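Local coordinates for protein 1-deoxy-D-xylulose 5-phosphate reductoisomerase (Zymomonas mobilis, PDB 1R0K) that catalyses the NADPH-dependent rearrangement and reduction of 1-deoxy-D-xylulose 5-phosphate to 2-C-methyl-D-erythritol 4-phosphate, a step of isoprenoid biosynthesis, at residues Thr8-Thr13 / Ala35-Arg40; Trp96-Ile101 / Thr119-Asn124; Gly106-Leu111 / Ser364-Phe369; Leu147-Glu152 / Thr268-Thr273. One frame throughout, in Å; residues are numbered along the deposited sequence.

Interaction 1 of 4, residues Thr8-Thr13 / Ala35-Arg40. With ACT (acetate ion), chain F.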
loop_
_atom_site.group_PDB
_atom_site.type_symbol
_atom_site.label_atom_id
_atom_site.label_comp_id
_atom_site.label_asym_id
_atom_site.label_seq_id
_atom_site.Cartn_x
_atom_site.Cartn_y
_atom_site.Cartn_z
ATOM N N THR B 8 -17.830 16.976 15.031
ATOM C CA THR B 8 -18.050 16.762 16.450
ATOM C C THR B 8 -17.008 15.771 16.933
ATOM O O THR B 8 -16.735 14.767 16.270
ATOM C CB THR B 8 -19.460 16.209 16.735
ATOM O OG1 THR B 8 -20.408 17.281 16.687
ATOM C CG2 THR B 8 -19.517 15.546 18.103
ATOM N N VAL B 9 -16.414 16.067 18.080
ATOM C CA VAL B 9 -15.407 15.189 18.645
ATOM C C VAL B 9 -15.878 14.670 19.997
ATOM O O VAL B 9 -15.983 15.425 20.967
ATOM C CB VAL B 9 -14.065 15.916 18.826
ATOM C CG1 VAL B 9 -13.000 14.932 19.312
ATOM C CG2 VAL B 9 -13.647 16.560 17.516
ATOM N N LEU B 10 -16.186 13.381 20.039
ATOM C CA LEU B 10 -16.625 12.734 21.269
ATOM C C LEU B 10 -15.347 12.223 21.934
ATOM O O LEU B 10 -14.702 11.313 21.419
ATOM C CB LEU B 10 -17.567 11.574 20.937
ATOM C CG LEU B 10 -18.751 11.944 20.035
ATOM C CD1 LEU B 10 -19.549 10.693 19.721
ATOM C CD2 LEU B 10 -19.637 12.995 20.730
ATOM N N GLY B 11 -14.983 12.818 23.068
ATOM C CA GLY B 11 -13.765 12.429 23.760
ATOM C C GLY B 11 -12.641 13.263 23.167
ATOM O O GLY B 11 -11.671 12.738 22.629
ATOM N N ALA B 12 -12.779 14.581 23.277
ATOM C CA ALA B 12 -11.814 15.510 22.706
ATOM C C ALA B 12 -10.599 15.843 23.558
ATOM O O ALA B 12 -9.716 16.564 23.102
ATOM C CB ALA B 12 -12.528 16.796 22.324
ATOM N N THR B 13 -10.540 15.323 24.781
ATOM C CA THR B 13 -9.421 15.633 25.667
ATOM C C THR B 13 -8.396 14.521 25.835
ATOM O O THR B 13 -7.350 14.725 26.452
ATOM C CB THR B 13 -9.933 16.049 27.049
ATOM O OG1 THR B 13 -10.770 15.015 27.572
ATOM C CG2 THR B 13 -10.737 17.349 26.946
ATOM N N ALA B 35 -20.079 19.967 18.455
ATOM C CA ALA B 35 -19.935 19.608 19.856
ATOM C C ALA B 35 -18.596 18.972 20.183
ATOM O O ALA B 35 -17.979 18.311 19.349
ATOM C CB ALA B 35 -21.056 18.670 20.271
ATOM N N LEU B 36 -18.145 19.205 21.409
ATOM C CA LEU B 36 -16.915 18.614 21.912
ATOM C C LEU B 36 -17.319 18.033 23.254
ATOM O O LEU B 36 -18.104 18.642 23.978
ATOM C CB LEU B 36 -15.829 19.671 22.124
ATOM C CG LEU B 36 -15.272 20.418 20.912
ATOM C CD1 LEU B 36 -14.111 21.290 21.381
ATOM C CD2 LEU B 36 -14.800 19.433 19.838
ATOM N N THR B 37 -16.811 16.855 23.588
ATOM C CA THR B 37 -17.155 16.263 24.870
ATOM C C THR B 37 -15.898 15.761 25.550
ATOM O O THR B 37 -14.890 15.500 24.897
ATOM C CB THR B 37 -18.112 15.068 24.720
ATOM O OG1 THR B 37 -17.372 13.906 24.322
ATOM C CG2 THR B 37 -19.184 15.372 23.686
ATOM N N ALA B 38 -15.964 15.644 26.869
ATOM C CA ALA B 38 -14.847 15.144 27.652
ATOM C C ALA B 38 -15.441 14.325 28.788
ATOM O O ALA B 38 -16.660 14.264 28.940
ATOM C CB ALA B 38 -14.018 16.302 28.198
ATOM N N ASN B 39 -14.585 13.685 29.575
ATOM C CA ASN B 39 -15.051 12.873 30.689
ATOM C C ASN B 39 -14.965 13.652 31.999
ATOM O O ASN B 39 -15.981 13.909 32.640
ATOM C CB ASN B 39 -14.222 11.591 30.783
ATOM C CG ASN B 39 -14.742 10.639 31.842
ATOM O OD1 ASN B 39 -15.919 10.279 31.843
ATOM N ND2 ASN B 39 -13.863 10.219 32.747
ATOM N N ARG B 40 -13.751 14.036 32.385
ATOM C CA ARG B 40 -13.554 14.782 33.623
ATOM C C ARG B 40 -12.675 16.025 33.489
ATOM O O ARG B 40 -12.608 16.828 34.415
ATOM C CB ARG B 40 -12.969 13.863 34.706
ATOM C CG ARG B 40 -13.932 12.795 35.219
ATOM C CD ARG B 40 -13.267 11.919 36.273
ATOM N NE ARG B 40 -12.791 12.688 37.426
ATOM C CZ ARG B 40 -13.583 13.232 38.346
ATOM N NH1 ARG B 40 -14.899 13.099 38.262
ATOM N NH2 ARG B 40 -13.055 13.911 39.357
HETATM C C ACT F . -11.006 13.060 30.310
HETATM O O ACT F . -11.723 14.090 29.950
HETATM O OXT ACT F . -11.027 12.497 31.453
HETATM C CH3 ACT F . -10.045 12.412 29.365
#
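The carbonyl oxygen of T37 is gripped by two amides of the turn that follows strand 5-10: A12 N reaches T37 O at 2.8 Å in a nearly straight bond, and G11 N adds a weak one. G11 N gives its shorter bond to T37 OG1, at 2.9 Å. The hydroxyl is set there by chi1 of 79°, which places it between the backbone N and the carbonyl carbon. This is the first beta-alpha-beta unit of a Rossmann fold, with its parallel strands joined through helix 15-25 and its glycine-rich turn at the cofactor site. A CB on G11 would press on the carbonyl of L10. Earlier in the strands, V9 N bonds to A35 O and V9 O accepts from T37 N, while T8 OG1 takes the amide of A35. V9 and L36 lie side by side, V9 against helix 15-25 and L36 against helix 42-51, with V9 CB 3.7 Å from L36 CD2. An acetate, probably from the crystallisation liquor, bridges the strand ends in the predicted NADPH site. Its oxygen O accepts from N39 N and R40 N, and T13 OG1 donates to the same acetate O at 2.7 Å.

Interaction 2 of 4, residues Trp96-Ile101 / Thr119-Asn124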
loop_
_atom_site.group_PDB
_atom_site.type_symbol
_atom_site.label_atom_id
_atom_site.label_comp_id
_atom_site.label_asym_id
_atom_site.label_seq_id
_atom_site.Cartn_x
_atom_site.Cartn_y
_atom_site.Cartn_z
ATOM N N TRP B 96 -19.163 15.057 10.224
ATOM C CA TRP B 96 -18.035 14.210 10.578
ATOM C C TRP B 96 -17.950 14.120 12.091
ATOM O O TRP B 96 -17.884 15.140 12.776
ATOM C CB TRP B 96 -16.737 14.793 10.029
ATOM C CG TRP B 96 -15.562 13.879 10.159
ATOM C CD1 TRP B 96 -15.202 12.883 9.299
ATOM C CD2 TRP B 96 -14.572 13.893 11.196
ATOM N NE1 TRP B 96 -14.043 12.279 9.730
ATOM C CE2 TRP B 96 -13.636 12.878 10.891
ATOM C CE3 TRP B 96 -14.384 14.666 12.352
ATOM C CZ2 TRP B 96 -12.524 12.614 11.702
ATOM C CZ3 TRP B 96 -13.279 14.405 13.161
ATOM C CH2 TRP B 96 -12.361 13.386 12.830
ATOM N N THR B 97 -17.949 12.894 12.605
ATOM C CA THR B 97 -17.892 12.667 14.043
ATOM C C THR B 97 -16.745 11.765 14.449
ATOM O O THR B 97 -16.623 10.645 13.959
ATOM C CB THR B 97 -19.186 11.998 14.569
ATOM O OG1 THR B 97 -20.309 12.842 14.302
ATOM C CG2 THR B 97 -19.085 11.745 16.080
ATOM N N MET B 98 -15.904 12.258 15.350
ATOM C CA MET B 98 -14.804 11.463 15.864
ATOM C C MET B 98 -15.362 10.812 17.125
ATOM O O MET B 98 -15.670 11.499 18.098
ATOM C CB MET B 98 -13.602 12.355 16.208
ATOM C CG MET B 98 -12.524 11.662 17.039
ATOM S SD MET B 98 -11.906 10.118 16.321
ATOM C CE MET B 98 -10.822 10.753 15.083
ATOM N N ALA B 99 -15.522 9.493 17.094
ATOM C CA ALA B 99 -16.048 8.755 18.236
ATOM C C ALA B 99 -14.857 8.251 19.030
ATOM O O ALA B 99 -14.335 7.169 18.761
ATOM C CB ALA B 99 -16.890 7.591 17.763
ATOM N N ALA B 100 -14.436 9.037 20.016
ATOM C CA ALA B 100 -13.274 8.676 20.807
ATOM C C ALA B 100 -13.520 8.492 22.301
ATOM O O ALA B 100 -12.576 8.499 23.086
ATOM C CB ALA B 100 -12.169 9.698 20.576
ATOM N N ILE B 101 -14.779 8.342 22.695
ATOM C CA ILE B 101 -15.102 8.107 24.100
ATOM C C ILE B 101 -14.772 6.631 24.327
ATOM O O ILE B 101 -15.300 5.775 23.627
ATOM C CB ILE B 101 -16.606 8.328 24.381
ATOM C CG1 ILE B 101 -16.975 9.793 24.118
ATOM C CG2 ILE B 101 -16.930 7.948 25.830
ATOM C CD1 ILE B 101 -18.467 10.056 24.139
ATOM N N THR B 119 -20.709 10.704 8.479
ATOM C CA THR B 119 -19.392 10.085 8.593
ATOM C C THR B 119 -18.954 9.961 10.045
ATOM O O THR B 119 -19.021 10.920 10.817
ATOM C CB THR B 119 -18.324 10.876 7.796
ATOM O OG1 THR B 119 -18.714 10.937 6.420
ATOM C CG2 THR B 119 -16.963 10.189 7.878
ATOM N N VAL B 120 -18.520 8.761 10.413
ATOM C CA VAL B 120 -18.066 8.495 11.769
ATOM C C VAL B 120 -16.668 7.896 11.767
ATOM O O VAL B 120 -16.446 6.818 11.210
ATOM C CB VAL B 120 -19.008 7.512 12.496
ATOM C CG1 VAL B 120 -18.528 7.279 13.925
ATOM C CG2 VAL B 120 -20.433 8.056 12.491
ATOM N N ALA B 121 -15.721 8.613 12.362
ATOM C CA ALA B 121 -14.349 8.116 12.478
ATOM C C ALA B 121 -14.394 7.371 13.813
ATOM O O ALA B 121 -14.585 7.979 14.869
ATOM C CB ALA B 121 -13.351 9.293 12.531
ATOM N N LEU B 122 -14.232 6.052 13.760
ATOM C CA LEU B 122 -14.334 5.220 14.956
ATOM C C LEU B 122 -13.041 4.859 15.668
ATOM O O LEU B 122 -12.175 4.191 15.108
ATOM C CB LEU B 122 -15.088 3.931 14.614
ATOM C CG LEU B 122 -15.307 2.919 15.750
ATOM C CD1 LEU B 122 -16.107 3.566 16.869
ATOM C CD2 LEU B 122 -16.042 1.694 15.213
ATOM N N ALA B 123 -12.936 5.301 16.920
ATOM C CA ALA B 123 -11.777 5.025 17.758
ATOM C C ALA B 123 -12.197 4.121 18.927
ATOM O O ALA B 123 -11.420 3.280 19.379
ATOM C CB ALA B 123 -11.189 6.331 18.281
ATOM N N ASN B 124 -13.424 4.296 19.410
ATOM C CA ASN B 124 -13.950 3.480 20.510
ATOM C C ASN B 124 -13.875 2.000 20.132
ATOM O O ASN B 124 -14.416 1.588 19.108
ATOM C CB ASN B 124 -15.402 3.875 20.812
ATOM C CG ASN B 124 -16.070 2.944 21.820
ATOM O OD1 ASN B 124 -16.630 1.908 21.453
ATOM N ND2 ASN B 124 -16.000 3.305 23.098
HETATM O O HOH W 1 -21.180 12.374 11.708
#
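The indole of W96 reaches two residues of the neighbouring strand: CD1 of W96 meets CG2 of T119 at 3.5 Å, and CZ2 of W96 comes equally near CB of A121. CG stands anti to the backbone N (chi1 -171°), which starts the ring off on the side of T119 and A121, and M98 N lies above one face of the ring, toward its rim. M98, bent at chi2 (54°) and chi3 (78°), brings CE to 3.9 Å from A121 CB. On the other side of the sheet A99 CB touches V120 and L122. Between the two faces runs a parallel ladder, T97 N to T119 O, A121 N to T97 O and A99 N to A121 O. It closes at A99 O, which A123 N and N124 N reach from opposite faces of the carbonyl plane. The side chain of N124 continues the join, ND2 donating to I101 O at 2.6 Å, in the plane of that carbonyl.

Further out, a water donates to T119 O and is hydrogen-bonded to T97 OG1. The side-chain amide of N124 is held by more than one partner, since ND2 also reaches G103 O and OD1 bonds to S127 OG. W96 NE1 donates to T273 O, so an alanine in place of W96 would probably leave that carbonyl without its N-H and open a gap beside T119 CG2 and A121 CB. Two parallel strands joined through helix 107-115, with a residue of the predicted NADPH site, N124, just past the second strand's C-terminal end, form a beta-alpha-beta crossover of the Rossmann domain.

Interaction 3 of 4, residues Gly106-Leu111 / Ser364-Phe369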
loop_
_atom_site.group_PDB
_atom_site.type_symbol
_atom_site.label_atom_id
_atom_site.label_comp_id
_atom_site.label_asym_id
_atom_site.label_seq_id
_atom_site.Cartn_x
_atom_site.Cartn_y
_atom_site.Cartn_z
ATOM N N GLY B 106 -19.024 4.758 25.951
ATOM C CA GLY B 106 -19.058 5.464 24.686
ATOM C C GLY B 106 -19.968 4.815 23.663
ATOM O O GLY B 106 -20.212 5.387 22.601
ATOM N N LEU B 107 -20.483 3.628 23.981
ATOM C CA LEU B 107 -21.355 2.899 23.058
ATOM C C LEU B 107 -22.604 3.660 22.603
ATOM O O LEU B 107 -22.885 3.748 21.403
ATOM C CB LEU B 107 -21.776 1.560 23.677
ATOM C CG LEU B 107 -20.682 0.499 23.862
ATOM C CD1 LEU B 107 -21.284 -0.737 24.513
ATOM C CD2 LEU B 107 -20.061 0.140 22.515
ATOM N N LYS B 108 -23.354 4.197 23.559
ATOM C CA LYS B 108 -24.584 4.927 23.263
ATOM C C LYS B 108 -24.409 6.103 22.310
ATOM O O LYS B 108 -25.158 6.239 21.344
ATOM C CB LYS B 108 -25.222 5.426 24.558
ATOM C CG LYS B 108 -26.008 4.375 25.314
ATOM C CD LYS B 108 -27.274 4.023 24.569
ATOM C CE LYS B 108 -28.160 3.101 25.390
ATOM N NZ LYS B 108 -29.440 2.816 24.681
ATOM N N ALA B 109 -23.429 6.959 22.584
ATOM C CA ALA B 109 -23.186 8.121 21.735
ATOM C C ALA B 109 -22.665 7.684 20.373
ATOM O O ALA B 109 -23.026 8.261 19.345
ATOM C CB ALA B 109 -22.181 9.061 22.403
ATOM N N THR B 110 -21.810 6.668 20.371
ATOM C CA THR B 110 -21.236 6.160 19.129
ATOM C C THR B 110 -22.345 5.631 18.226
ATOM O O THR B 110 -22.406 5.961 17.043
ATOM C CB THR B 110 -20.207 5.044 19.419
ATOM O OG1 THR B 110 -19.128 5.589 20.191
ATOM C CG2 THR B 110 -19.647 4.471 18.129
ATOM N N LEU B 111 -23.234 4.820 18.788
ATOM C CA LEU B 111 -24.333 4.276 18.003
ATOM C C LEU B 111 -25.230 5.404 17.509
ATOM O O LEU B 111 -25.673 5.394 16.360
ATOM C CB LEU B 111 -25.156 3.296 18.833
ATOM C CG LEU B 111 -26.379 2.715 18.113
ATOM C CD1 LEU B 111 -25.977 2.184 16.750
ATOM C CD2 LEU B 111 -26.993 1.612 18.965
ATOM N N SER B 364 -29.507 -5.609 21.177
ATOM C CA SER B 364 -29.519 -4.166 21.418
ATOM C C SER B 364 -28.354 -3.824 22.338
ATOM O O SER B 364 -27.752 -4.718 22.934
ATOM C CB SER B 364 -30.818 -3.752 22.104
ATOM O OG SER B 364 -30.840 -4.218 23.445
ATOM N N LEU B 365 -28.035 -2.538 22.461
ATOM C CA LEU B 365 -26.946 -2.131 23.341
ATOM C C LEU B 365 -27.286 -2.520 24.777
ATOM O O LEU B 365 -26.396 -2.820 25.579
ATOM C CB LEU B 365 -26.699 -0.616 23.255
ATOM C CG LEU B 365 -25.983 -0.096 22.005
ATOM C CD1 LEU B 365 -25.752 1.405 22.137
ATOM C CD2 LEU B 365 -24.655 -0.830 21.828
ATOM N N GLU B 366 -28.577 -2.520 25.105
ATOM C CA GLU B 366 -28.998 -2.888 26.449
ATOM C C GLU B 366 -28.536 -4.310 26.776
ATOM O O GLU B 366 -28.123 -4.585 27.905
ATOM C CB GLU B 366 -30.520 -2.773 26.582
ATOM C CG GLU B 366 -31.036 -1.337 26.523
ATOM C CD GLU B 366 -30.569 -0.583 25.281
ATOM O OE1 GLU B 366 -30.894 -1.007 24.145
ATOM O OE2 GLU B 366 -29.870 0.442 25.443
ATOM N N ASP B 367 -28.598 -5.205 25.791
ATOM C CA ASP B 367 -28.155 -6.586 25.994
ATOM C C ASP B 367 -26.635 -6.619 26.190
ATOM O O ASP B 367 -26.121 -7.375 27.012
ATOM C CB ASP B 367 -28.513 -7.475 24.795
ATOM C CG ASP B 367 -30.010 -7.701 24.649
ATOM O OD1 ASP B 367 -30.740 -7.589 25.653
ATOM O OD2 ASP B 367 -30.453 -8.011 23.528
ATOM N N VAL B 368 -25.923 -5.800 25.423
ATOM C CA VAL B 368 -24.470 -5.747 25.528
ATOM C C VAL B 368 -24.055 -5.343 26.944
ATOM O O VAL B 368 -23.212 -5.994 27.558
ATOM C CB VAL B 368 -23.878 -4.753 24.509
ATOM C CG1 VAL B 368 -22.363 -4.633 24.699
ATOM C CG2 VAL B 368 -24.196 -5.223 23.091
ATOM N N PHE B 369 -24.656 -4.275 27.461
ATOM C CA PHE B 369 -24.345 -3.813 28.807
ATOM C C PHE B 369 -24.606 -4.920 29.822
ATOM O O PHE B 369 -23.819 -5.128 30.745
ATOM C CB PHE B 369 -25.200 -2.599 29.156
ATOM C CG PHE B 369 -24.877 -1.382 28.347
ATOM C CD1 PHE B 369 -25.893 -0.602 27.807
ATOM C CD2 PHE B 369 -23.557 -1.000 28.138
ATOM C CE1 PHE B 369 -25.597 0.541 27.073
ATOM C CE2 PHE B 369 -23.253 0.139 27.407
ATOM C CZ PHE B 369 -24.275 0.910 26.873
#
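L365 is the main bump of this contact, pushed into a hollow of helix 107-115 made by L107, K108 and L111. Its CD1 settles against CD2 of L111 at 3.4 Å, a close fit for two methyls, and lies close to the backbone of L107 and K108 as well. Its other methyl, CD2, faces CB of L107. In return L107 projects between V368 and F369, its CD1 4.0 Å from V368 CG1 and nearer still, 3.6 Å, to F369 CE2. L107 and F369 run alongside with their tips pointing opposite ways, as do L111 and L365. The short helical segments run roughly antiparallel, at 156°, with axes 11.6 Å apart at closest approach, a spacing that these long side chains bridge.

K108 closes the solvent side. Its chain bends at chi2 (-70°), its CD rests on L365 CD1, and its CE lies in the plane of the F369 ring at the edge. K108 NZ then reaches the syn side of E366 OE2, forming a salt bridge whose 2.5 Å is short enough for the exact length to be doubtful. An alanine at L365 would probably open a gap among L107, K108 and L111, with L111 CD2 losing its neighbour across the join. Around the contact, helix 132-142 touches L107, L111 and V368. The join brings a helix of the cofactor-binding domain against the start of the C-terminal helix 365-385; the shape fit of the leucines sets it, while the charge pair on the solvent side is likely to add direction.

Interaction 4 of 4, residues Leu147-Glu152 / Thr268-Thr273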
loop_
_atom_site.group_PDB
_atom_site.type_symbol
_atom_site.label_atom_id
_atom_site.label_comp_id
_atom_site.label_asym_id
_atom_site.label_seq_id
_atom_site.Cartn_x
_atom_site.Cartn_y
_atom_site.Cartn_z
ATOM N N LEU B 147 -15.248 5.005 9.290
ATOM C CA LEU B 147 -13.812 5.018 9.050
ATOM C C LEU B 147 -13.057 4.680 10.332
ATOM O O LEU B 147 -13.125 5.418 11.312
ATOM C CB LEU B 147 -13.389 6.399 8.539
ATOM C CG LEU B 147 -14.189 6.899 7.329
ATOM C CD1 LEU B 147 -13.907 8.384 7.084
ATOM C CD2 LEU B 147 -13.836 6.061 6.100
ATOM N N PRO B 148 -12.331 3.548 10.340
ATOM C CA PRO B 148 -11.565 3.115 11.517
ATOM C C PRO B 148 -10.360 4.019 11.763
ATOM O O PRO B 148 -9.600 4.317 10.842
ATOM C CB PRO B 148 -11.166 1.690 11.160
ATOM C CG PRO B 148 -10.974 1.777 9.653
ATOM C CD PRO B 148 -12.166 2.603 9.218
ATOM N N VAL B 149 -10.187 4.424 13.017
ATOM C CA VAL B 149 -9.110 5.329 13.404
ATOM C C VAL B 149 -7.799 4.690 13.862
ATOM O O VAL B 149 -6.719 5.204 13.566
ATOM C CB VAL B 149 -9.603 6.282 14.513
ATOM C CG1 VAL B 149 -8.446 7.123 15.052
ATOM C CG2 VAL B 149 -10.699 7.183 13.957
ATOM N N ASP B 150 -7.883 3.579 14.585
ATOM C CA ASP B 150 -6.677 2.933 15.088
ATOM C C ASP B 150 -5.699 2.513 13.986
ATOM O O ASP B 150 -6.099 2.164 12.878
ATOM C CB ASP B 150 -7.059 1.760 15.995
ATOM C CG ASP B 150 -7.750 2.224 17.275
ATOM O OD1 ASP B 150 -7.613 3.419 17.627
ATOM O OD2 ASP B 150 -8.420 1.404 17.937
ATOM N N SER B 151 -4.410 2.553 14.317
ATOM C CA SER B 151 -3.328 2.256 13.378
ATOM C C SER B 151 -3.452 1.076 12.436
ATOM O O SER B 151 -3.295 1.237 11.230
ATOM C CB SER B 151 -2.001 2.133 14.127
ATOM O OG SER B 151 -1.667 3.362 14.736
ATOM N N GLU B 152 -3.703 -0.109 12.973
ATOM C CA GLU B 152 -3.815 -1.289 12.132
ATOM C C GLU B 152 -5.050 -1.257 11.238
ATOM O O GLU B 152 -4.981 -1.567 10.047
ATOM C CB GLU B 152 -3.857 -2.553 12.992
ATOM C CG GLU B 152 -2.580 -2.856 13.773
ATOM C CD GLU B 152 -2.432 -2.038 15.045
ATOM O OE1 GLU B 152 -3.427 -1.439 15.514
ATOM O OE2 GLU B 152 -1.311 -2.013 15.587
ATOM N N THR B 268 -1.725 10.869 11.264
ATOM C CA THR B 268 -1.753 10.309 9.916
ATOM C C THR B 268 -3.062 9.544 9.715
ATOM O O THR B 268 -3.808 9.836 8.789
ATOM C CB THR B 268 -0.533 9.401 9.644
ATOM O OG1 THR B 268 0.647 10.215 9.588
ATOM C CG2 THR B 268 -0.696 8.659 8.311
ATOM N N PRO B 269 -3.355 8.551 10.572
ATOM C CA PRO B 269 -4.625 7.843 10.370
ATOM C C PRO B 269 -5.832 8.760 10.625
ATOM O O PRO B 269 -6.841 8.671 9.931
ATOM C CB PRO B 269 -4.541 6.676 11.364
ATOM C CG PRO B 269 -3.601 7.199 12.437
ATOM C CD PRO B 269 -2.542 7.879 11.601
ATOM N N ILE B 270 -5.733 9.646 11.614
ATOM C CA ILE B 270 -6.842 10.556 11.894
ATOM C C ILE B 270 -7.029 11.459 10.680
ATOM O O ILE B 270 -8.144 11.634 10.192
ATOM C CB ILE B 270 -6.582 11.428 13.159
ATOM C CG1 ILE B 270 -6.593 10.554 14.415
ATOM C CG2 ILE B 270 -7.658 12.507 13.290
ATOM C CD1 ILE B 270 -6.191 11.289 15.679
ATOM N N GLY B 271 -5.925 12.020 10.189
ATOM C CA GLY B 271 -5.990 12.885 9.024
ATOM C C GLY B 271 -6.655 12.176 7.855
ATOM O O GLY B 271 -7.366 12.792 7.063
ATOM N N HIS B 272 -6.421 10.873 7.740
ATOM C CA HIS B 272 -7.028 10.103 6.661
ATOM C C HIS B 272 -8.545 10.042 6.829
ATOM O O HIS B 272 -9.282 10.202 5.858
ATOM C CB HIS B 272 -6.440 8.677 6.616
ATOM C CG HIS B 272 -7.249 7.707 5.805
ATOM N ND1 HIS B 272 -8.338 7.033 6.318
ATOM C CD2 HIS B 272 -7.136 7.308 4.515
ATOM C CE1 HIS B 272 -8.860 6.261 5.380
ATOM N NE2 HIS B 272 -8.150 6.411 4.276
ATOM N N THR B 273 -9.017 9.823 8.053
ATOM C CA THR B 273 -10.458 9.727 8.262
ATOM C C THR B 273 -11.129 11.089 8.167
ATOM O O THR B 273 -12.280 11.194 7.751
ATOM C CB THR B 273 -10.805 9.087 9.635
ATOM O OG1 THR B 273 -10.439 9.978 10.693
ATOM C CG2 THR B 273 -10.059 7.767 9.815
#
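T273 sits in the angle where strand 145-148 gives way to loop. Its CG2 reaches CB of L147 at 3.8 Å and, a little closer, P148 O at 3.6 Å. The hydroxyl takes no part across the contact. Chi1 of 69° turns OG1 back between the backbone N and the carbonyl carbon, and it donates to I270 O one turn earlier, in the carbonyl plane and on a lone pair, at 2.9 Å. That internal bond fixes the rotation of the side chain and presents the methyl to the strand.

L147 also reaches the T273 backbone: its CD1 lies 3.3 Å from T273 O, while its CB faces T273 CB. Its backbone is hydrogen-bonded to V120 and L122; strand 145-148 is the outermost strand of the parallel Rossmann sheet on this side, and helix 267-275 packs against it. D150 precedes helix 151-159, which S151 and E152 begin; D150 and E152 are predicted to bind the manganese ion, and S151 and E152 the substrate.

V149 carries the rest of the contact. Its CG1 approaches I270 CG1 at 4.0 Å, the two side chains crossing obliquely, and its CG2 comes 4.2 Å from T273 CG2. I270 in turn rests on I16, S19 and T20 of helix 15-25. T268 OG1, at the start of the helical segment, is hydrogen-bonded to D254 O of the second subunit. Next to it in the chain, P269 turns its ring toward the loop, with P269 CB 3.4 Å from V149 O.

In the fold
From the N terminus, interaction 1 closes a loop through helix 15-25, setting strand 5-10 beside strand 31-38. Interaction 2 follows in series, closing a second loop through helix 107-115, and meets interaction 1 in the sheet where L10 pairs with M98 and A100. Interaction 3 begins inside that loop and ends near the C terminus, so the two cross, and it brings helix 365-385 against the Rossmann domain. Interaction 4 is nested within interaction 3; it joins the sheet's last strand to helix 267-275 and touches interaction 2 through strand 119-122. Interactions 3 and 4 lie about 22 Å apart between centres and do not touch.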